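PDB 1AVG: triabin from Triatoma pallidipennis, which inhibits thrombin by forming a non-covalent 1:1 complex with it, blocking fibrin formation and platelet aggregation while barely suppressing its amidolytic activity. Local coordinates for residues 9-15 / 97-103; 105-111 / 123-129; 23-27 / 135-139. One frame throughout, in Å; residues are numbered along the deposited sequence.

Overall arrangement
Triabin folds as a lipocalin-like beta-barrel, and all three contacts reach its one mixed sheet. Interactions 1 and 2 have centres about 10 Å apart and meet directly, because strands 92-101 and 106-115 are neighbours: Ser100 O lies 2.7 Å from Leu108 N. Interaction 3 lies about 14 Å from interaction 2 and 21 Å from interaction 1, centre to centre; Glu128 N, 2.8 Å from Tyr26 O, links the outermost strands, 122-128 and 24-28. Along the chain, interaction 2 is nested inside the loop closed by interaction 3, whereas interactions 1 and 3 cross. Interaction 1 lays the N-terminal segment and interaction 3 the C-terminal helix against the barrel, while interaction 2 is a hairpin of its wall; each includes residues that touch thrombin.

Interaction 1 (9-15 / 97-103); sequences EKAMGDF and TFISVSY
A face-to-face stack of Phe15 on Phe98 stands out here: the ring centroids are 4.0 Å apart and the planes 17° from parallel, with Phe15 in chi1 t and Phe98 in m. Tyr103 completes the aromatic cluster obliquely, its CE1 3.5 Å from Phe15 CE1, and Val101 CG1 approaches Phe15 CD1 to 3.5 Å. Segment 9-15 has no regular structure; it is extended through Lys10 and Ala11, then turns at Gly13 (phi 70°), with Asp14 N hydrogen-bonded to Met12 O at 2.7 Å. Segment 97-103 begins in strand and turns a corner at Ser100. Ala11 lies opposite Phe98 (CA-CA 5.2 Å), and one backbone hydrogen bond joins the segments, Met12 N to Phe98 O at 2.9 Å. Met12, chi1 p and chi2 t, carries its SD to a tight 3.0 Å from Val101 CG1. Toward the start of the segment, Glu9 OE1 sits 3.5 Å from Ile99 CD1, while Glu9 OE2 is hydrogen-bonded to Tyr124 OH. The contact lays the N-terminal arm of this lipocalin-like chain along a barrel strand: Phe20 of helix 17-20 meets Phe98 edge-to-face, and strand 106-115 pairs alongside, with a classic beta bulge where Ile99 and Ser100 both face Leu108.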
loop_
_atom_site.group_PDB
_atom_site.type_symbol
_atom_site.label_atom_id
_atom_site.label_comp_id
_atom_site.label_asym_id
_atom_site.label_seq_id
_atom_site.Cartn_x
_atom_site.Cartn_y
_atom_site.Cartn_z
ATOM N N GLU C 9 -3.019 -6.015 -21.313
ATOM C CA GLU C 9 -2.317 -6.165 -20.047
ATOM C C GLU C 9 -1.024 -6.934 -20.295
ATOM O O GLU C 9 -0.655 -7.196 -21.440
ATOM C CB GLU C 9 -3.186 -6.903 -19.021
ATOM C CG GLU C 9 -3.921 -5.993 -18.038
ATOM C CD GLU C 9 -2.990 -5.295 -17.051
ATOM O OE1 GLU C 9 -1.872 -5.802 -16.805
ATOM O OE2 GLU C 9 -3.380 -4.236 -16.512
ATOM N N LYS C 10 -0.341 -7.305 -19.223
ATOM C CA LYS C 10 0.905 -8.040 -19.339
ATOM C C LYS C 10 0.924 -9.123 -18.268
ATOM O O LYS C 10 0.789 -8.830 -17.079
ATOM C CB LYS C 10 2.082 -7.079 -19.160
ATOM C CG LYS C 10 3.429 -7.651 -19.554
ATOM C CD LYS C 10 4.509 -6.592 -19.464
ATOM C CE LYS C 10 5.826 -7.105 -20.007
ATOM N NZ LYS C 10 6.846 -6.023 -20.018
ATOM N N ALA C 11 1.036 -10.376 -18.694
ATOM C CA ALA C 11 1.058 -11.498 -17.761
ATOM C C ALA C 11 2.358 -11.492 -16.973
ATOM O O ALA C 11 3.315 -10.825 -17.360
ATOM C CB ALA C 11 0.888 -12.814 -18.500
ATOM N N MET C 12 2.401 -12.257 -15.889
ATOM C CA MET C 12 3.579 -12.304 -15.039
ATOM C C MET C 12 4.784 -13.104 -15.526
ATOM O O MET C 12 5.819 -13.119 -14.860
ATOM C CB MET C 12 3.198 -12.745 -13.627
ATOM C CG MET C 12 2.837 -14.197 -13.490
ATOM S SD MET C 12 2.494 -14.544 -11.780
ATOM C CE MET C 12 3.937 -15.473 -11.268
ATOM N N GLY C 13 4.661 -13.795 -16.652
ATOM C CA GLY C 13 5.795 -14.553 -17.166
ATOM C C GLY C 13 6.203 -15.798 -16.388
ATOM O O GLY C 13 6.054 -16.911 -16.889
ATOM N N ASP C 14 6.697 -15.630 -15.168
ATOM C CA ASP C 14 7.122 -16.765 -14.347
ATOM C C ASP C 14 5.966 -17.595 -13.775
ATOM O O ASP C 14 6.148 -18.347 -12.809
ATOM C CB ASP C 14 8.023 -16.279 -13.200
ATOM C CG ASP C 14 7.347 -15.236 -12.314
ATOM O OD1 ASP C 14 7.103 -14.115 -12.802
ATOM O OD2 ASP C 14 7.076 -15.534 -11.126
ATOM N N PHE C 15 4.794 -17.483 -14.386
ATOM C CA PHE C 15 3.612 -18.191 -13.918
ATOM C C PHE C 15 3.675 -19.689 -14.190
ATOM O O PHE C 15 3.826 -20.115 -15.334
ATOM C CB PHE C 15 2.355 -17.589 -14.565
ATOM C CG PHE C 15 1.063 -18.154 -14.040
ATOM C CD1 PHE C 15 0.698 -17.975 -12.711
ATOM C CD2 PHE C 15 0.214 -18.868 -14.875
ATOM C CE1 PHE C 15 -0.494 -18.499 -12.225
ATOM C CE2 PHE C 15 -0.979 -19.396 -14.396
ATOM C CZ PHE C 15 -1.334 -19.211 -13.070
ATOM N N THR C 97 -5.677 -13.464 -17.383
ATOM C CA THR C 97 -4.357 -12.863 -17.606
ATOM C C THR C 97 -3.823 -12.701 -16.188
ATOM O O THR C 97 -4.302 -11.853 -15.430
ATOM C CB THR C 97 -4.449 -11.472 -18.269
ATOM O OG1 THR C 97 -5.039 -11.588 -19.567
ATOM C CG2 THR C 97 -3.067 -10.853 -18.406
ATOM N N PHE C 98 -2.900 -13.565 -15.794
ATOM C CA PHE C 98 -2.376 -13.497 -14.445
ATOM C C PHE C 98 -1.391 -12.357 -14.287
ATOM O O PHE C 98 -0.379 -12.313 -14.977
ATOM C CB PHE C 98 -1.758 -14.832 -14.063
ATOM C CG PHE C 98 -2.748 -15.965 -14.050
ATOM C CD1 PHE C 98 -3.036 -16.672 -15.216
ATOM C CD2 PHE C 98 -3.430 -16.299 -12.885
ATOM C CE1 PHE C 98 -3.993 -17.693 -15.225
ATOM C CE2 PHE C 98 -4.386 -17.316 -12.884
ATOM C CZ PHE C 98 -4.669 -18.014 -14.061
ATOM N N ILE C 99 -1.704 -11.437 -13.380
ATOM C CA ILE C 99 -0.869 -10.261 -13.105
ATOM C C ILE C 99 0.191 -10.538 -12.015
ATOM O O ILE C 99 1.390 -10.359 -12.235
ATOM C CB ILE C 99 -1.740 -9.048 -12.626
ATOM C CG1 ILE C 99 -3.035 -8.923 -13.443
ATOM C CG2 ILE C 99 -0.943 -7.758 -12.693
ATOM C CD1 ILE C 99 -2.850 -8.619 -14.905
ATOM N N SER C 100 -0.269 -10.994 -10.852
ATOM C CA SER C 100 0.587 -11.271 -9.702
ATOM C C SER C 100 -0.077 -12.389 -8.929
ATOM O O SER C 100 -1.274 -12.333 -8.676
ATOM C CB SER C 100 0.664 -10.028 -8.808
ATOM O OG SER C 100 1.298 -10.285 -7.564
ATOM N N VAL C 101 0.699 -13.375 -8.506
ATOM C CA VAL C 101 0.136 -14.501 -7.788
ATOM C C VAL C 101 1.100 -15.236 -6.872
ATOM O O VAL C 101 2.278 -15.389 -7.172
ATOM C CB VAL C 101 -0.544 -15.536 -8.790
ATOM C CG1 VAL C 101 0.246 -15.658 -10.067
ATOM C CG2 VAL C 101 -0.694 -16.923 -8.153
ATOM N N SER C 102 0.597 -15.610 -5.707
ATOM C CA SER C 102 1.352 -16.390 -4.764
ATOM C C SER C 102 0.428 -17.584 -4.670
ATOM O O SER C 102 -0.626 -17.522 -4.044
ATOM C CB SER C 102 1.471 -15.681 -3.423
ATOM O OG SER C 102 0.209 -15.231 -2.976
ATOM N N TYR C 103 0.806 -18.655 -5.346
ATOM C CA TYR C 103 0.012 -19.880 -5.398
ATOM C C TYR C 103 -0.515 -20.424 -4.071
ATOM O O TYR C 103 -1.333 -21.336 -4.070
ATOM C CB TYR C 103 0.801 -20.971 -6.115
ATOM C CG TYR C 103 1.512 -20.485 -7.351
ATOM C CD1 TYR C 103 0.806 -20.129 -8.489
ATOM C CD2 TYR C 103 2.893 -20.343 -7.363
ATOM C CE1 TYR C 103 1.463 -19.631 -9.613
ATOM C CE2 TYR C 103 3.562 -19.850 -8.479
ATOM C CZ TYR C 103 2.841 -19.493 -9.598
ATOM O OH TYR C 103 3.495 -18.978 -10.690
#

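Interaction 2 (105-111 / 123-129); sequences NFALVCR and RYLVFER. Unlike the reference sequence in segment 123-129: Arg123 (reference Asp), Phe127 (reference Leu).
Strands 106-111 and 123-128 run antiparallel, their axes 4.5 Å apart at closest and their N-to-C directions 150° apart, as the arms of a beta hairpin in the lipocalin-like barrel. Ala107-Phe127, Val109-Leu125 and Arg111-Arg123 are hydrogen-bonded pairs; Phe106-Glu128, Leu108-Val126 and Cys110-Tyr124 are non-hydrogen-bonded pairs between them. Ala107 N gives to Phe127 O at 2.9 Å and Phe127 N to Ala107 O at 2.8 Å. Val109 N to Leu125 O is 2.8 Å, with Leu125 N to Val109 O at 2.7 Å, and Arg111 and Arg123 exchange bonds, N to O, of 3.0 Å in each direction. Arg129 N adds a bond to Asn105 O (2.8 Å) beyond the paired strands.

Side chains alternate between the two faces. On the face of Ala107, Val109 and Arg111, Val109 CB meets the edge of the Phe127 ring at CE1 (3.5 Å), and the Arg111 guanidinium lays one face on Leu125, NH1 to CD1 3.3 Å, while its NH2 forms a salt bridge with Glu55. Phe127 differs from the reference sequence, as does Arg123. On the other face, Leu108 CD2 packs 4.0 Å from Val126 CG2, and thrombin covers part of the surface, a basic side chain of it pairing with Glu128. At the far end Cys110, disulfide-bonded to Cys6, holds its SG over the Tyr124 ring, 4.0 Å from the centroid and 3.6 Å from CE1.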
loop_
_atom_site.group_PDB
_atom_site.type_symbol
_atom_site.label_atom_id
_atom_site.label_comp_id
_atom_site.label_asym_id
_atom_site.label_seq_id
_atom_site.Cartn_x
_atom_site.Cartn_y
_atom_site.Cartn_z
ATOM N N ASN C 105 -1.417 -18.101 -1.409
ATOM C CA ASN C 105 -2.037 -16.997 -0.699
ATOM C C ASN C 105 -3.155 -16.346 -1.515
ATOM O O ASN C 105 -4.333 -16.634 -1.289
ATOM C CB ASN C 105 -0.957 -15.978 -0.332
ATOM C CG ASN C 105 -1.477 -14.839 0.513
ATOM O OD1 ASN C 105 -2.464 -14.973 1.240
ATOM N ND2 ASN C 105 -0.814 -13.699 0.414
ATOM N N PHE C 106 -2.798 -15.487 -2.467
ATOM C CA PHE C 106 -3.795 -14.824 -3.296
ATOM C C PHE C 106 -3.230 -14.563 -4.682
ATOM O O PHE C 106 -2.026 -14.695 -4.903
ATOM C CB PHE C 106 -4.275 -13.514 -2.644
ATOM C CG PHE C 106 -3.304 -12.361 -2.771
ATOM C CD1 PHE C 106 -3.311 -11.540 -3.901
ATOM C CD2 PHE C 106 -2.390 -12.093 -1.762
ATOM C CE1 PHE C 106 -2.426 -10.479 -4.024
ATOM C CE2 PHE C 106 -1.502 -11.030 -1.881
ATOM C CZ PHE C 106 -1.522 -10.224 -3.014
ATOM N N ALA C 107 -4.096 -14.180 -5.616
ATOM C CA ALA C 107 -3.674 -13.913 -6.982
ATOM C C ALA C 107 -4.524 -12.834 -7.608
ATOM O O ALA C 107 -5.750 -12.901 -7.548
ATOM C CB ALA C 107 -3.777 -15.180 -7.808
ATOM N N LEU C 108 -3.867 -11.825 -8.171
ATOM C CA LEU C 108 -4.544 -10.727 -8.847
ATOM C C LEU C 108 -4.609 -11.219 -10.292
ATOM O O LEU C 108 -3.610 -11.708 -10.818
ATOM C CB LEU C 108 -3.710 -9.451 -8.724
ATOM C CG LEU C 108 -4.324 -8.066 -8.984
ATOM C CD1 LEU C 108 -3.585 -7.370 -10.114
ATOM C CD2 LEU C 108 -5.823 -8.135 -9.268
ATOM N N VAL C 109 -5.772 -11.113 -10.926
ATOM C CA VAL C 109 -5.964 -11.616 -12.289
ATOM C C VAL C 109 -6.935 -10.740 -13.089
ATOM O O VAL C 109 -7.891 -10.205 -12.539
ATOM C CB VAL C 109 -6.546 -13.087 -12.231
ATOM C CG1 VAL C 109 -6.946 -13.577 -13.601
ATOM C CG2 VAL C 109 -5.538 -14.048 -11.626
ATOM N N CYS C 110 -6.667 -10.553 -14.376
ATOM C CA CYS C 110 -7.580 -9.778 -15.206
ATOM C C CYS C 110 -8.406 -10.826 -15.938
ATOM O O CYS C 110 -7.847 -11.711 -16.578
ATOM C CB CYS C 110 -6.826 -8.904 -16.198
ATOM S SG CYS C 110 -7.854 -7.583 -16.916
ATOM N N ARG C 111 -9.723 -10.760 -15.785
ATOM C CA ARG C 111 -10.633 -11.717 -16.394
ATOM C C ARG C 111 -11.581 -11.126 -17.423
ATOM O O ARG C 111 -12.153 -10.051 -17.225
ATOM C CB ARG C 111 -11.431 -12.385 -15.289
ATOM C CG ARG C 111 -12.535 -13.335 -15.710
ATOM C CD ARG C 111 -12.705 -14.337 -14.581
ATOM N NE ARG C 111 -14.072 -14.646 -14.160
ATOM C CZ ARG C 111 -15.047 -13.765 -13.982
ATOM N NH1 ARG C 111 -14.858 -12.473 -14.219
ATOM N NH2 ARG C 111 -16.168 -14.158 -13.396
ATOM N N ARG C 123 -12.473 -7.329 -15.893
ATOM C CA ARG C 123 -12.426 -6.900 -14.512
ATOM C C ARG C 123 -11.245 -7.540 -13.782
ATOM O O ARG C 123 -10.924 -8.711 -13.997
ATOM C CB ARG C 123 -13.766 -7.230 -13.845
ATOM C CG ARG C 123 -13.965 -6.689 -12.439
ATOM C CD ARG C 123 -15.423 -6.856 -12.022
ATOM N NE ARG C 123 -15.627 -6.757 -10.575
ATOM C CZ ARG C 123 -16.810 -6.874 -9.976
ATOM N NH1 ARG C 123 -17.910 -7.095 -10.691
ATOM N NH2 ARG C 123 -16.898 -6.774 -8.656
ATOM N N TYR C 124 -10.543 -6.727 -12.998
ATOM C CA TYR C 124 -9.400 -7.187 -12.217
ATOM C C TYR C 124 -9.955 -7.829 -10.955
ATOM O O TYR C 124 -10.641 -7.175 -10.168
ATOM C CB TYR C 124 -8.476 -6.009 -11.874
ATOM C CG TYR C 124 -7.836 -5.348 -13.088
ATOM C CD1 TYR C 124 -6.678 -5.872 -13.667
ATOM C CD2 TYR C 124 -8.394 -4.208 -13.658
ATOM C CE1 TYR C 124 -6.099 -5.272 -14.790
ATOM C CE2 TYR C 124 -7.820 -3.600 -14.776
ATOM C CZ TYR C 124 -6.677 -4.134 -15.340
ATOM O OH TYR C 124 -6.125 -3.524 -16.453
ATOM N N LEU C 125 -9.674 -9.114 -10.779
ATOM C CA LEU C 125 -10.182 -9.874 -9.644
ATOM C C LEU C 125 -9.058 -10.439 -8.785
ATOM O O LEU C 125 -7.922 -10.565 -9.241
ATOM C CB LEU C 125 -11.049 -11.028 -10.153
ATOM C CG LEU C 125 -12.149 -10.725 -11.171
ATOM C CD1 LEU C 125 -12.652 -12.036 -11.760
ATOM C CD2 LEU C 125 -13.278 -9.953 -10.524
ATOM N N VAL C 126 -9.392 -10.795 -7.546
ATOM C CA VAL C 126 -8.435 -11.358 -6.607
ATOM C C VAL C 126 -8.909 -12.722 -6.103
ATOM O O VAL C 126 -9.916 -12.808 -5.395
ATOM C CB VAL C 126 -8.223 -10.422 -5.398
ATOM C CG1 VAL C 126 -7.429 -11.133 -4.308
ATOM C CG2 VAL C 126 -7.504 -9.168 -5.832
ATOM N N PHE C 127 -8.189 -13.777 -6.477
ATOM C CA PHE C 127 -8.526 -15.135 -6.060
ATOM C C PHE C 127 -7.835 -15.410 -4.733
ATOM O O PHE C 127 -6.622 -15.257 -4.614
ATOM C CB PHE C 127 -8.043 -16.165 -7.091
ATOM C CG PHE C 127 -8.720 -16.069 -8.444
ATOM C CD1 PHE C 127 -8.321 -15.116 -9.377
ATOM C CD2 PHE C 127 -9.709 -16.983 -8.811
ATOM C CE1 PHE C 127 -8.890 -15.084 -10.655
ATOM C CE2 PHE C 127 -10.283 -16.955 -10.089
ATOM C CZ PHE C 127 -9.871 -16.009 -11.006
ATOM N N GLU C 128 -8.603 -15.805 -3.732
ATOM C CA GLU C 128 -8.048 -16.102 -2.423
ATOM C C GLU C 128 -7.870 -17.592 -2.225
ATOM O O GLU C 128 -8.671 -18.385 -2.708
ATOM C CB GLU C 128 -8.961 -15.566 -1.333
ATOM C CG GLU C 128 -8.940 -14.075 -1.242
ATOM C CD GLU C 128 -9.750 -13.569 -0.089
ATOM O OE1 GLU C 128 -9.389 -13.867 1.074
ATOM O OE2 GLU C 128 -10.755 -12.875 -0.349
ATOM N N ARG C 129 -6.813 -17.974 -1.528
ATOM C CA ARG C 129 -6.561 -19.376 -1.265
ATOM C C ARG C 129 -7.259 -19.745 0.042
ATOM O O ARG C 129 -7.616 -20.900 0.259
ATOM C CB ARG C 129 -5.055 -19.625 -1.182
ATOM C CG ARG C 129 -4.619 -21.037 -1.517
ATOM C CD ARG C 129 -5.180 -21.488 -2.849
ATOM N NE ARG C 129 -4.175 -22.093 -3.723
ATOM C CZ ARG C 129 -4.424 -23.054 -4.611
ATOM N NH1 ARG C 129 -5.647 -23.547 -4.755
ATOM N NH2 ARG C 129 -3.456 -23.488 -5.402
#

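Interaction 3 (23-27 / 135-139); sequences GTWYL and DPDAK
Gly23 has phi 91° and psi -155°, backbone angles at which a side chain would be jammed against the preceding carbonyl oxygen. From Thr24 the backbone is extended, and side chains alternate between those that meet segment 135-139 and those that do not. Thr24, chi1 m, is nearest Ala138 in the register (CA-CA 7.4 Å) and sets its CG2 3.6 Å from Ala138 CB, while its OG1 is hydrogen-bonded to Gln52 on the neighbouring strand 51-56. Trp25 and Leu27 belong to the other face, where both pack on Phe127, and Trp25 also stacks on Phe20.

Tyr26 carries most of the contact. Tyr26 CA lies 7.9 Å from Asp135 CA. With chi1 m and chi2 87° the side chain reaches across, and its ring runs alongside the segment: CD2 lies 4.1 Å from Asp135 CB, and CE2 lies 3.2 Å from Pro136 O, which sits at the ring edge. At the tip, OH accepts a hydrogen bond from Ala138 N (2.9 Å, 153°), while CZ is 4.0 Å from Ala138 CB. Asp135 and Pro136 are extended (psi 143° and 149°), as is Asp137, the N-cap of the short helix 138-141. Asp135 OD2 is hydrogen-bonded to Ser132 N and also forms a salt bridge with a basic side chain of the neighbouring thrombin chain.

The C-terminal helix is thus packed on the outside of the barrel, at strands 24-28 and 51-56. Chemically, a tyrosine hydroxyl from the strand serves the amide at the helix's first turn, so a contact of mixed character, methyl and ring packing round one hydrogen bond, also satisfies a backbone donor.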
loop_
_atom_site.group_PDB
_atom_site.type_symbol
_atom_site.label_atom_id
_atom_site.label_comp_id
_atom_site.label_asym_id
_atom_site.label_seq_id
_atom_site.Cartn_x
_atom_site.Cartn_y
_atom_site.Cartn_z
ATOM N N GLY C 23 -6.337 -27.425 -6.644
ATOM C CA GLY C 23 -6.980 -27.007 -5.411
ATOM C C GLY C 23 -8.220 -26.142 -5.547
ATOM O O GLY C 23 -8.924 -26.174 -6.560
ATOM N N THR C 24 -8.481 -25.364 -4.503
ATOM C CA THR C 24 -9.641 -24.490 -4.450
ATOM C C THR C 24 -9.246 -23.039 -4.183
ATOM O O THR C 24 -8.391 -22.756 -3.346
ATOM C CB THR C 24 -10.625 -24.955 -3.342
ATOM O OG1 THR C 24 -10.956 -26.340 -3.536
ATOM C CG2 THR C 24 -11.901 -24.119 -3.362
ATOM N N TRP C 25 -9.865 -22.135 -4.934
ATOM C CA TRP C 25 -9.648 -20.703 -4.800
ATOM C C TRP C 25 -11.034 -20.124 -4.601
ATOM O O TRP C 25 -11.996 -20.587 -5.212
ATOM C CB TRP C 25 -9.065 -20.108 -6.079
ATOM C CG TRP C 25 -7.652 -20.498 -6.376
ATOM C CD1 TRP C 25 -7.232 -21.461 -7.252
ATOM C CD2 TRP C 25 -6.463 -19.868 -5.876
ATOM N NE1 TRP C 25 -5.859 -21.459 -7.337
ATOM C CE2 TRP C 25 -5.364 -20.488 -6.505
ATOM C CE3 TRP C 25 -6.222 -18.833 -4.963
ATOM C CZ2 TRP C 25 -4.042 -20.101 -6.252
ATOM C CZ3 TRP C 25 -4.909 -18.452 -4.713
ATOM C CH2 TRP C 25 -3.839 -19.084 -5.356
ATOM N N TYR C 26 -11.144 -19.151 -3.713
ATOM C CA TYR C 26 -12.410 -18.487 -3.444
ATOM C C TYR C 26 -12.298 -17.085 -4.012
ATOM O O TYR C 26 -11.281 -16.430 -3.850
ATOM C CB TYR C 26 -12.676 -18.447 -1.944
ATOM C CG TYR C 26 -13.006 -19.796 -1.358
ATOM C CD1 TYR C 26 -12.002 -20.654 -0.926
ATOM C CD2 TYR C 26 -14.329 -20.201 -1.213
ATOM C CE1 TYR C 26 -12.308 -21.887 -0.355
ATOM C CE2 TYR C 26 -14.651 -21.419 -0.649
ATOM C CZ TYR C 26 -13.639 -22.259 -0.217
ATOM O OH TYR C 26 -13.972 -23.453 0.389
ATOM N N LEU C 27 -13.343 -16.626 -4.680
ATOM C CA LEU C 27 -13.331 -15.316 -5.302
ATOM C C LEU C 27 -14.615 -14.531 -5.014
ATOM O O LEU C 27 -15.688 -14.888 -5.497
ATOM C CB LEU C 27 -13.113 -15.509 -6.807
ATOM C CG LEU C 27 -13.515 -14.478 -7.854
ATOM C CD1 LEU C 27 -12.764 -13.182 -7.679
ATOM C CD2 LEU C 27 -13.215 -15.071 -9.210
ATOM N N ASP C 135 -17.930 -17.352 3.390
ATOM C CA ASP C 135 -17.975 -18.100 2.139
ATOM C C ASP C 135 -18.461 -19.519 2.357
ATOM O O ASP C 135 -18.164 -20.152 3.376
ATOM C CB ASP C 135 -16.593 -18.187 1.475
ATOM C CG ASP C 135 -15.971 -16.835 1.196
ATOM O OD1 ASP C 135 -16.709 -15.846 1.006
ATOM O OD2 ASP C 135 -14.723 -16.773 1.156
ATOM N N PRO C 136 -19.233 -20.035 1.398
ATOM C CA PRO C 136 -19.735 -21.399 1.516
ATOM C C PRO C 136 -18.513 -22.299 1.375
ATOM O O PRO C 136 -17.544 -21.934 0.701
ATOM C CB PRO C 136 -20.629 -21.531 0.285
ATOM C CG PRO C 136 -21.060 -20.119 0.008
ATOM C CD PRO C 136 -19.794 -19.366 0.212
ATOM N N ASP C 137 -18.522 -23.446 2.036
ATOM C CA ASP C 137 -17.395 -24.361 1.907
ATOM C C ASP C 137 -17.482 -24.925 0.496
ATOM O O ASP C 137 -18.567 -25.258 0.027
ATOM C CB ASP C 137 -17.497 -25.492 2.941
ATOM C CG ASP C 137 -16.331 -26.471 2.869
ATOM O OD1 ASP C 137 -15.195 -26.045 2.569
ATOM O OD2 ASP C 137 -16.551 -27.673 3.136
ATOM N N ALA C 138 -16.352 -24.999 -0.197
ATOM C CA ALA C 138 -16.334 -25.533 -1.550
ATOM C C ALA C 138 -16.986 -26.914 -1.572
ATOM O O ALA C 138 -17.708 -27.239 -2.503
ATOM C CB ALA C 138 -14.913 -25.605 -2.072
ATOM N N LYS C 139 -16.783 -27.687 -0.509
ATOM C CA LYS C 139 -17.349 -29.032 -0.397
ATOM C C LYS C 139 -18.887 -29.024 -0.383
ATOM O O LYS C 139 -19.528 -29.979 -0.822
ATOM C CB LYS C 139 -16.799 -29.727 0.855
#